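Beta-phenylalanine aminotransferase (Variovorax paradoxus, PDB 4AO9) probably catalyses pyridoxal-5'-phosphate-dependent transfer of the amino group of beta-phenylalanine to a keto acid, as a dimeric class-III aminotransferase. Local coordinates at residues 62-67 / 94-99; 261-266 / 418-423; 369-372 / 377-380; 406-409 / 414-417. All blocks are in the same frame, centred on the assembly; numbering follows the deposited sequence.

Contact 1: 62-67 / 94-99; sequences SVLFYA and AEYTAG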
# COMPACT_ATOMS: atom_id res chain seq x y z
N SER A 62 -2.97 7.40 -12.25
CA SER A 62 -2.71 7.95 -13.58
C SER A 62 -3.45 7.25 -14.72
O SER A 62 -3.91 7.91 -15.65
CB SER A 62 -1.21 8.01 -13.86
OG SER A 62 -0.59 8.86 -12.92
N VAL A 63 -3.59 5.93 -14.63
CA VAL A 63 -4.25 5.17 -15.71
C VAL A 63 -5.73 5.54 -15.89
O VAL A 63 -6.31 5.32 -16.96
CB VAL A 63 -4.07 3.63 -15.54
CG1 VAL A 63 -5.13 3.04 -14.59
CG2 VAL A 63 -4.12 2.93 -16.89
N LEU A 64 -6.34 6.11 -14.85
CA LEU A 64 -7.75 6.47 -14.90
C LEU A 64 -7.97 7.78 -15.64
O LEU A 64 -9.10 8.09 -16.00
CB LEU A 64 -8.33 6.58 -13.49
CG LEU A 64 -8.29 5.33 -12.60
CD1 LEU A 64 -9.01 5.63 -11.29
CD2 LEU A 64 -8.88 4.09 -13.29
N PHE A 65 -6.91 8.56 -15.86
CA PHE A 65 -7.09 9.78 -16.64
C PHE A 65 -7.01 9.52 -18.14
O PHE A 65 -6.13 8.81 -18.61
CB PHE A 65 -6.06 10.86 -16.28
CG PHE A 65 -6.27 12.12 -17.07
CD1 PHE A 65 -5.66 12.29 -18.31
CD2 PHE A 65 -7.12 13.11 -16.60
CE1 PHE A 65 -5.88 13.45 -19.07
CE2 PHE A 65 -7.34 14.28 -17.35
CZ PHE A 65 -6.73 14.43 -18.59
N TYR A 66 -7.95 10.12 -18.87
CA TYR A 66 -7.84 10.21 -20.32
C TYR A 66 -8.45 11.52 -20.79
O TYR A 66 -9.31 12.10 -20.11
CB TYR A 66 -8.49 9.01 -21.03
CG TYR A 66 -9.87 8.68 -20.53
CD1 TYR A 66 -10.04 7.81 -19.44
CD2 TYR A 66 -11.02 9.23 -21.12
CE1 TYR A 66 -11.30 7.50 -18.94
CE2 TYR A 66 -12.30 8.92 -20.62
CZ TYR A 66 -12.42 8.05 -19.54
OH TYR A 66 -13.67 7.73 -19.04
N ALA A 67 -7.99 11.99 -21.95
CA ALA A 67 -8.50 13.21 -22.55
C ALA A 67 -9.83 12.96 -23.26
O ALA A 67 -10.08 11.85 -23.73
CB ALA A 67 -7.47 13.79 -23.50
N ALA A 94 -13.00 -4.00 -15.40
CA ALA A 94 -13.05 -4.67 -14.09
C ALA A 94 -11.85 -4.39 -13.18
O ALA A 94 -11.14 -5.32 -12.76
CB ALA A 94 -13.29 -6.19 -14.27
N GLU A 95 -11.63 -3.11 -12.91
CA GLU A 95 -10.57 -2.63 -12.01
C GLU A 95 -9.20 -3.20 -12.36
O GLU A 95 -8.42 -3.58 -11.49
CB GLU A 95 -10.97 -2.85 -10.55
CG GLU A 95 -10.27 -1.90 -9.56
CD GLU A 95 -10.63 -0.45 -9.80
OE1 GLU A 95 -9.98 0.21 -10.62
OE2 GLU A 95 -11.57 0.04 -9.15
N TYR A 96 -8.92 -3.26 -13.66
CA TYR A 96 -7.61 -3.67 -14.15
C TYR A 96 -7.22 -5.04 -13.60
O TYR A 96 -6.08 -5.26 -13.21
CB TYR A 96 -6.55 -2.57 -13.88
CG TYR A 96 -6.71 -1.42 -14.85
CD1 TYR A 96 -7.69 -0.43 -14.65
CD2 TYR A 96 -5.95 -1.35 -16.02
CE1 TYR A 96 -7.87 0.60 -15.58
CE2 TYR A 96 -6.12 -0.33 -16.94
CZ TYR A 96 -7.08 0.64 -16.71
OH TYR A 96 -7.26 1.64 -17.64
N THR A 97 -8.22 -5.93 -13.58
CA THR A 97 -8.16 -7.33 -13.12
C THR A 97 -8.47 -7.55 -11.64
O THR A 97 -8.72 -8.69 -11.23
CB THR A 97 -6.85 -8.11 -13.48
OG1 THR A 97 -5.80 -7.77 -12.57
CG2 THR A 97 -6.41 -7.85 -14.92
N ALA A 98 -8.46 -6.50 -10.82
CA ALA A 98 -8.79 -6.66 -9.40
C ALA A 98 -10.27 -7.01 -9.20
O ALA A 98 -10.62 -7.71 -8.25
CB ALA A 98 -8.42 -5.39 -8.61
N GLY A 99 -11.12 -6.54 -10.12
CA GLY A 99 -12.58 -6.63 -9.97
C GLY A 99 -13.20 -7.88 -10.56
O GLY A 99 -14.28 -7.83 -11.15
O HOH W 1 -8.77 3.66 -17.01
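Val63 and Tyr96 approach each other from opposite directions, and Tyr96 carries nearly all of the contact made by 94-99, against Val63 and Leu64. From its CB, which points toward 62-67, the ring extends with CG anti to the carbonyl carbon (chi1 -75°), aiming its far end at the short 3-10 turn 62-64. CE1 lies 4.3 Å from Leu64 CD2, an oblique and looser approach. Over one face, Val63 CG1 sits 4.0 Å from the ring centroid of Tyr96 in a CH-pi contact displaced toward the rim. CZ is touched by both valine methyls, with Val63 CG2 at 3.7 Å from Tyr96 CZ and 3.5 Å from Tyr96 OH. That hydroxyl is 2.6 Å from a water lying at the ring edge in its plane, and the water donates to Val63 O over 3.0 Å. A phenylalanine here would probably lose this water bridge, leaving the Val63 carbonyl without its link to the ring. Tyr96 also packs on Phe420 of strand 420-422, Leu64 on Gly124 of the second subunit, and Tyr66 and Ala67 on Phe37 and Tyr34 of helix 23-40, placing the contact at the dimer interface.

Contact 2: 261-266 / 418-423; sequences EVMTSR and RGFVVL. With PLP (pyridoxal-5'-phosphate), chain C.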
# COMPACT_ATOMS: atom_id res chain seq x y z
N GLU A 261 3.21 -12.42 -10.32
CA GLU A 261 1.92 -12.96 -10.75
C GLU A 261 0.76 -12.14 -10.20
O GLU A 261 -0.37 -12.62 -10.07
CB GLU A 261 1.78 -14.45 -10.40
CG GLU A 261 2.81 -15.34 -11.12
CD GLU A 261 2.24 -16.67 -11.53
OE1 GLU A 261 1.49 -16.70 -12.52
OE2 GLU A 261 2.51 -17.66 -10.83
N VAL A 262 1.02 -10.86 -9.94
CA VAL A 262 -0.07 -9.98 -9.48
C VAL A 262 -1.25 -10.05 -10.45
O VAL A 262 -2.40 -10.10 -10.02
CB VAL A 262 0.42 -8.53 -9.27
CG1 VAL A 262 -0.77 -7.56 -9.06
CG2 VAL A 262 1.39 -8.45 -8.08
N MET A 263 -0.97 -10.06 -11.74
CA MET A 263 -2.01 -10.26 -12.75
C MET A 263 -2.14 -11.74 -13.16
O MET A 263 -3.24 -12.29 -13.23
CB MET A 263 -1.73 -9.38 -13.96
CG MET A 263 -2.94 -9.09 -14.78
SD MET A 263 -2.54 -7.76 -15.92
CE MET A 263 -2.90 -6.28 -14.99
N THR A 264 -1.02 -12.40 -13.43
CA THR A 264 -1.08 -13.73 -14.06
C THR A 264 -1.58 -14.86 -13.16
O THR A 264 -1.88 -15.97 -13.65
CB THR A 264 0.26 -14.15 -14.70
OG1 THR A 264 1.27 -14.27 -13.70
CG2 THR A 264 0.73 -13.13 -15.75
N SER A 265 -1.69 -14.62 -11.85
CA SER A 265 -2.17 -15.69 -10.97
C SER A 265 -3.60 -16.10 -11.29
O SER A 265 -4.00 -17.21 -10.99
CB SER A 265 -2.06 -15.30 -9.50
OG SER A 265 -3.07 -14.36 -9.19
N ARG A 266 -4.36 -15.19 -11.90
CA ARG A 266 -5.75 -15.52 -12.25
C ARG A 266 -5.93 -16.32 -13.53
O ARG A 266 -7.06 -16.73 -13.84
CB ARG A 266 -6.66 -14.27 -12.32
CG ARG A 266 -6.12 -13.07 -13.07
CD ARG A 266 -7.12 -11.92 -13.00
NE ARG A 266 -8.09 -12.16 -14.05
CZ ARG A 266 -9.22 -11.50 -14.28
NH1 ARG A 266 -9.64 -10.47 -13.53
NH2 ARG A 266 -9.95 -11.90 -15.30
N ARG A 418 -6.24 2.08 -22.92
CA ARG A 418 -5.12 1.36 -23.52
C ARG A 418 -5.52 0.11 -24.31
O ARG A 418 -4.66 -0.54 -24.88
CB ARG A 418 -4.01 1.05 -22.49
CG ARG A 418 -4.29 -0.08 -21.51
CD ARG A 418 -3.25 -0.08 -20.37
NE ARG A 418 -3.32 -1.30 -19.57
CZ ARG A 418 -2.88 -1.42 -18.32
NH1 ARG A 418 -2.35 -0.37 -17.69
NH2 ARG A 418 -3.00 -2.58 -17.69
N GLY A 419 -6.82 -0.22 -24.33
CA GLY A 419 -7.31 -1.37 -25.10
C GLY A 419 -7.27 -2.69 -24.35
O GLY A 419 -7.48 -3.75 -24.94
N PHE A 420 -6.99 -2.62 -23.05
CA PHE A 420 -6.96 -3.78 -22.15
C PHE A 420 -8.38 -4.25 -21.85
O PHE A 420 -9.21 -3.47 -21.39
CB PHE A 420 -6.24 -3.35 -20.86
CG PHE A 420 -5.98 -4.45 -19.86
CD1 PHE A 420 -5.77 -5.79 -20.23
CD2 PHE A 420 -5.86 -4.11 -18.51
CE1 PHE A 420 -5.48 -6.76 -19.24
CE2 PHE A 420 -5.55 -5.07 -17.53
CZ PHE A 420 -5.36 -6.41 -17.90
N VAL A 421 -8.66 -5.52 -22.16
CA VAL A 421 -9.96 -6.14 -21.96
C VAL A 421 -9.84 -7.21 -20.88
O VAL A 421 -8.95 -8.06 -20.94
CB VAL A 421 -10.45 -6.79 -23.27
CG1 VAL A 421 -11.72 -7.63 -23.05
CG2 VAL A 421 -10.69 -5.73 -24.32
N VAL A 422 -10.73 -7.15 -19.89
CA VAL A 422 -10.63 -7.99 -18.71
C VAL A 422 -12.00 -8.61 -18.43
O VAL A 422 -12.96 -7.88 -18.19
CB VAL A 422 -10.22 -7.15 -17.46
CG1 VAL A 422 -10.19 -7.99 -16.19
CG2 VAL A 422 -8.87 -6.46 -17.67
N LEU A 423 -12.08 -9.93 -18.47
CA LEU A 423 -13.33 -10.60 -18.12
C LEU A 423 -13.48 -10.69 -16.61
O LEU A 423 -12.50 -10.83 -15.86
CB LEU A 423 -13.41 -12.00 -18.75
CG LEU A 423 -13.97 -12.14 -20.18
CD1 LEU A 423 -13.81 -10.90 -21.10
CD2 LEU A 423 -13.47 -13.40 -20.84
N1 PLP C . 2.55 -5.97 -10.90
C2 PLP C . 1.65 -6.24 -11.85
C2A PLP C . 2.03 -7.29 -12.90
C3 PLP C . 0.41 -5.60 -11.85
O3 PLP C . -0.41 -5.89 -12.74
C4 PLP C . 0.07 -4.65 -10.87
C4A PLP C . -1.29 -3.93 -10.81
C5 PLP C . 1.08 -4.38 -9.91
C6 PLP C . 2.30 -5.06 -9.96
C5A PLP C . 0.86 -3.35 -8.79
O4P PLP C . -0.11 -3.63 -7.88
P PLP C . -0.74 -2.38 -7.06
O1P PLP C . -1.48 -1.47 -8.11
O2P PLP C . 0.42 -1.58 -6.38
O3P PLP C . -1.63 -2.99 -6.03
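Met263 touches both pyridoxal-5'-phosphate and Phe420. Its methyl CE lies 3.4 Å from PLP O3, and its sulfur SD is 3.7 Å from Phe420 CZ. Methionine and phenylalanine come from opposite directions, and the sulfur stands oblique to the ring, 63° off its normal, in a Met-aromatic contact. The side chain leaves the backbone with CG anti to N (chi1 -157°) and bends at its last torsion, which brings CE beside both the cofactor oxygen and the phenylalanine. The neighbouring Val262 faces the cofactor directly, its CG1 3.5 Å from PLP C4. Val262 and Met263 follow strand 256-260 of the large mixed sheet, so this loop delivers two residues of the cofactor pocket, as in fold-type I aminotransferases.

Behind this first shell, Val422 CG2, two residues along the same strand as Phe420, sits over the centre of the Phe420 ring, 3.5 Å above its plane. The other methyl, Val422 CG1, meets Arg266 NH1 at 3.7 Å, the two side chains crossing at about a right angle. Arg266 NH2 then donates to Leu423 O, 2.8 Å away, in a nearly straight bond (172°) with the oxygen close to the guanidinium plane. This buried group has further acceptors in Thr97 O, bonded by NH1, and Ser376 OG, bonded by NH2. On the far side of the loop, Thr264 OG1 gives a hydrogen bond to the anti lone pair of Glu261 OE1 over 2.7 Å.

Contact 3: 369-372 / 377-380; sequences MQFT and LMNA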
# COMPACT_ATOMS: atom_id res chain seq x y z
N MET A 369 -5.05 -5.07 -36.93
CA MET A 369 -5.62 -5.02 -35.60
C MET A 369 -5.63 -6.45 -35.08
O MET A 369 -5.92 -7.39 -35.81
CB MET A 369 -7.03 -4.42 -35.63
CG MET A 369 -7.64 -4.13 -34.27
SD MET A 369 -9.34 -3.53 -34.43
CE MET A 369 -9.68 -3.15 -32.71
N GLN A 370 -5.27 -6.61 -33.81
CA GLN A 370 -5.26 -7.93 -33.20
C GLN A 370 -5.44 -7.79 -31.70
O GLN A 370 -5.33 -6.70 -31.15
CB GLN A 370 -3.94 -8.65 -33.50
CG GLN A 370 -2.72 -7.97 -32.92
CD GLN A 370 -1.47 -8.76 -33.21
OE1 GLN A 370 -1.25 -9.82 -32.63
NE2 GLN A 370 -0.66 -8.25 -34.11
N PHE A 371 -5.73 -8.92 -31.06
CA PHE A 371 -5.83 -8.97 -29.61
C PHE A 371 -4.82 -9.99 -29.10
O PHE A 371 -4.83 -11.14 -29.53
CB PHE A 371 -7.25 -9.36 -29.20
CG PHE A 371 -8.26 -8.26 -29.43
CD1 PHE A 371 -8.73 -7.98 -30.72
CD2 PHE A 371 -8.73 -7.50 -28.36
CE1 PHE A 371 -9.65 -6.96 -30.93
CE2 PHE A 371 -9.67 -6.49 -28.57
CZ PHE A 371 -10.13 -6.21 -29.85
N THR A 372 -3.93 -9.54 -28.23
CA THR A 372 -2.93 -10.41 -27.62
C THR A 372 -3.33 -10.76 -26.19
O THR A 372 -4.07 -10.01 -25.56
CB THR A 372 -1.51 -9.76 -27.62
OG1 THR A 372 -1.55 -8.49 -26.97
CG2 THR A 372 -1.03 -9.57 -29.05
N LEU A 377 -7.72 -12.35 -20.08
CA LEU A 377 -7.05 -11.06 -20.25
C LEU A 377 -6.55 -10.90 -21.68
O LEU A 377 -5.83 -11.76 -22.19
CB LEU A 377 -5.88 -10.93 -19.29
CG LEU A 377 -6.16 -11.17 -17.80
CD1 LEU A 377 -4.85 -11.06 -17.01
CD2 LEU A 377 -7.21 -10.20 -17.30
N MET A 378 -6.92 -9.80 -22.33
CA MET A 378 -6.41 -9.54 -23.68
C MET A 378 -6.28 -8.04 -23.92
O MET A 378 -6.78 -7.23 -23.14
CB MET A 378 -7.31 -10.20 -24.74
CG MET A 378 -8.74 -9.70 -24.72
SD MET A 378 -9.91 -10.79 -25.54
CE MET A 378 -10.18 -12.01 -24.25
N ASN A 379 -5.63 -7.66 -25.01
CA ASN A 379 -5.40 -6.25 -25.32
C ASN A 379 -5.44 -6.01 -26.82
O ASN A 379 -4.78 -6.74 -27.57
CB ASN A 379 -4.03 -5.83 -24.75
CG ASN A 379 -3.96 -4.35 -24.34
OD1 ASN A 379 -3.70 -4.04 -23.17
ND2 ASN A 379 -4.18 -3.44 -25.29
N ALA A 380 -6.20 -5.00 -27.23
CA ALA A 380 -6.26 -4.57 -28.63
C ALA A 380 -4.96 -3.88 -29.01
O ALA A 380 -4.43 -3.08 -28.23
CB ALA A 380 -7.44 -3.63 -28.83
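The Phe371 ring lies against Ala380, with Ala380 CA over one face and toward the rim. Ala380 CB reaches Phe371 CE2 at 3.6 Å, an off-centre CH-pi contact. Phe371 carries CG anti to its carbonyl carbon (chi1 -72°), which turns the ring across to the partner strand. Met378 CG lies 4.3 Å from Phe371 CD2, and the methionine sulfur stands oblique to the ring in a Met-aromatic contact. With an alanine in place of Phe371, Ala380 CB and the Met378 sulfur would probably lose their aromatic partner and a gap would open toward Leu358 of helix 341-365. These residues belong to a beta hairpin, strands 370-374 and 377-381, to which strand 420-422 is added alongside 377-381, making a three-stranded antiparallel sheet. Phe371 and Ala380 form a non-hydrogen-bonded pair, and Thr372 and Asn379 the adjacent hydrogen-bonded one. Thr372 N donates to Asn379 O over 3.0 Å, and Asn379 N returns a bond to Thr372 O at 2.9 Å, less straight at 137°. Outward from the backbone, the face carrying Thr372 and Asn379 holds polar groups: Asn379 ND2 bonds to Ala380 O and to Arg418 O, while Thr372 OG1 bonds to Gly234 O.

Contact 4: 406-409 / 414-417; sequences FHLL and YSSP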
# COMPACT_ATOMS: atom_id res chain seq x y z
N PHE A 406 -13.69 5.47 -27.48
CA PHE A 406 -14.91 6.28 -27.60
C PHE A 406 -16.03 5.56 -28.33
O PHE A 406 -17.20 5.66 -27.95
CB PHE A 406 -14.61 7.64 -28.25
CG PHE A 406 -13.77 8.55 -27.39
CD1 PHE A 406 -14.27 9.04 -26.18
CD2 PHE A 406 -12.49 8.92 -27.79
CE1 PHE A 406 -13.49 9.87 -25.38
CE2 PHE A 406 -11.70 9.74 -26.99
CZ PHE A 406 -12.21 10.22 -25.78
N HIS A 407 -15.66 4.79 -29.36
CA HIS A 407 -16.62 3.95 -30.05
C HIS A 407 -17.27 2.96 -29.09
O HIS A 407 -18.49 2.79 -29.11
CB HIS A 407 -15.96 3.19 -31.22
CG HIS A 407 -16.87 2.18 -31.85
ND1 HIS A 407 -17.88 2.54 -32.73
CD2 HIS A 407 -16.96 0.84 -31.70
CE1 HIS A 407 -18.53 1.45 -33.10
NE2 HIS A 407 -17.99 0.41 -32.50
N LEU A 408 -16.47 2.31 -28.24
CA LEU A 408 -17.01 1.34 -27.31
C LEU A 408 -17.96 2.00 -26.32
O LEU A 408 -19.03 1.46 -26.03
CB LEU A 408 -15.88 0.56 -26.60
CG LEU A 408 -15.14 -0.44 -27.50
CD1 LEU A 408 -13.90 -0.95 -26.78
CD2 LEU A 408 -16.05 -1.60 -27.91
N LEU A 409 -17.62 3.20 -25.85
CA LEU A 409 -18.56 3.96 -25.01
C LEU A 409 -19.90 4.16 -25.72
O LEU A 409 -20.95 3.98 -25.11
CB LEU A 409 -18.00 5.31 -24.58
CG LEU A 409 -16.81 5.33 -23.61
CD1 LEU A 409 -16.41 6.77 -23.32
CD2 LEU A 409 -17.12 4.60 -22.30
N TYR A 414 -17.80 -0.15 -21.41
CA TYR A 414 -16.77 0.58 -20.68
C TYR A 414 -15.50 -0.25 -20.69
O TYR A 414 -15.46 -1.36 -20.16
CB TYR A 414 -17.23 0.84 -19.25
CG TYR A 414 -16.31 1.73 -18.44
CD1 TYR A 414 -16.27 3.10 -18.68
CD2 TYR A 414 -15.52 1.21 -17.42
CE1 TYR A 414 -15.45 3.93 -17.93
CE2 TYR A 414 -14.70 2.03 -16.66
CZ TYR A 414 -14.67 3.39 -16.93
OH TYR A 414 -13.86 4.23 -16.18
N SER A 415 -14.48 0.31 -21.32
CA SER A 415 -13.21 -0.37 -21.51
C SER A 415 -12.09 0.51 -20.98
O SER A 415 -12.35 1.56 -20.38
CB SER A 415 -12.99 -0.62 -23.01
OG SER A 415 -12.83 0.61 -23.72
N SER A 416 -10.86 0.09 -21.18
CA SER A 416 -9.71 0.93 -20.84
C SER A 416 -9.20 1.69 -22.06
O SER A 416 -9.22 1.18 -23.19
CB SER A 416 -8.60 0.06 -20.27
OG SER A 416 -8.22 -0.90 -21.22
N PRO A 417 -8.71 2.93 -21.84
CA PRO A 417 -8.10 3.67 -22.94
C PRO A 417 -7.00 2.88 -23.66
O PRO A 417 -6.87 3.00 -24.88
CB PRO A 417 -7.51 4.89 -22.24
CG PRO A 417 -8.46 5.14 -21.10
CD PRO A 417 -8.86 3.76 -20.63
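Leu409 and Tyr414 lie side by side and point the same way. Leu409 CD2 comes obliquely to Tyr414 CD1, 4.0 Å away, near the CB end of the ring. The tyrosine points its CB away from the helix, and CG anti to N (chi1 -173°) carries the ring onward in an extended course toward the second subunit. There its hydroxyl is hydrogen-bonded to Thr123 O of the second subunit, and the side chain packs on Gly124 of that chain.

The two segments are joined by a tight reversal: helix 398-410 ends, and the chain returns through the short strand 413-414, whose Tyr414 is bonded through its backbone to Ala90 and Phe92 at the margin of a mixed four-stranded sheet. Leu409 meets Tyr414 and Leu408 meets Ser415, as expected where the chain doubles back.

Leu408 and Ser415 make the second touch, each with its CB directed toward the other segment. Leu408 CD1 comes 3.6 Å from Ser415 OG and 3.9 Å from Ser415 CB, a van der Waals approach of a methyl to a hydroxymethyl group. With OG set between the backbone N and the carbonyl carbon (chi1 66°), the serine oxygen is turned onto the leucine. Leu408 also packs on Tyr435 and Ala438 of helix 429-445, and Leu409 on Phe37 of helix 23-40.

How the contacts relate
All four contacts are largely buried, but their depth and chemistry differ. Contact 2 lies nearest the chain centre, at the cofactor, and mixes sulfur, aromatic and guanidinium groups; contact 1 combines methyl-to-ring packing with a water bridge; contact 4, whose centre is about 18 Å from the centre of the chain, relies on van der Waals touches. Contact 3 alone is a regular strand pair. Contacts 2 and 3 share one sheet through backbone pairing of Val421 with Met378 and Gly419 with Ala380. Contact 1 joins contact 2 where Thr97 CG2 packs on Phe420 CZ, and meets contact 4 where Tyr66 packs on Pro417. Contacts 1 and 4 also reach the second subunit, whereas no other protein chain touches the segments of contacts 2 and 3.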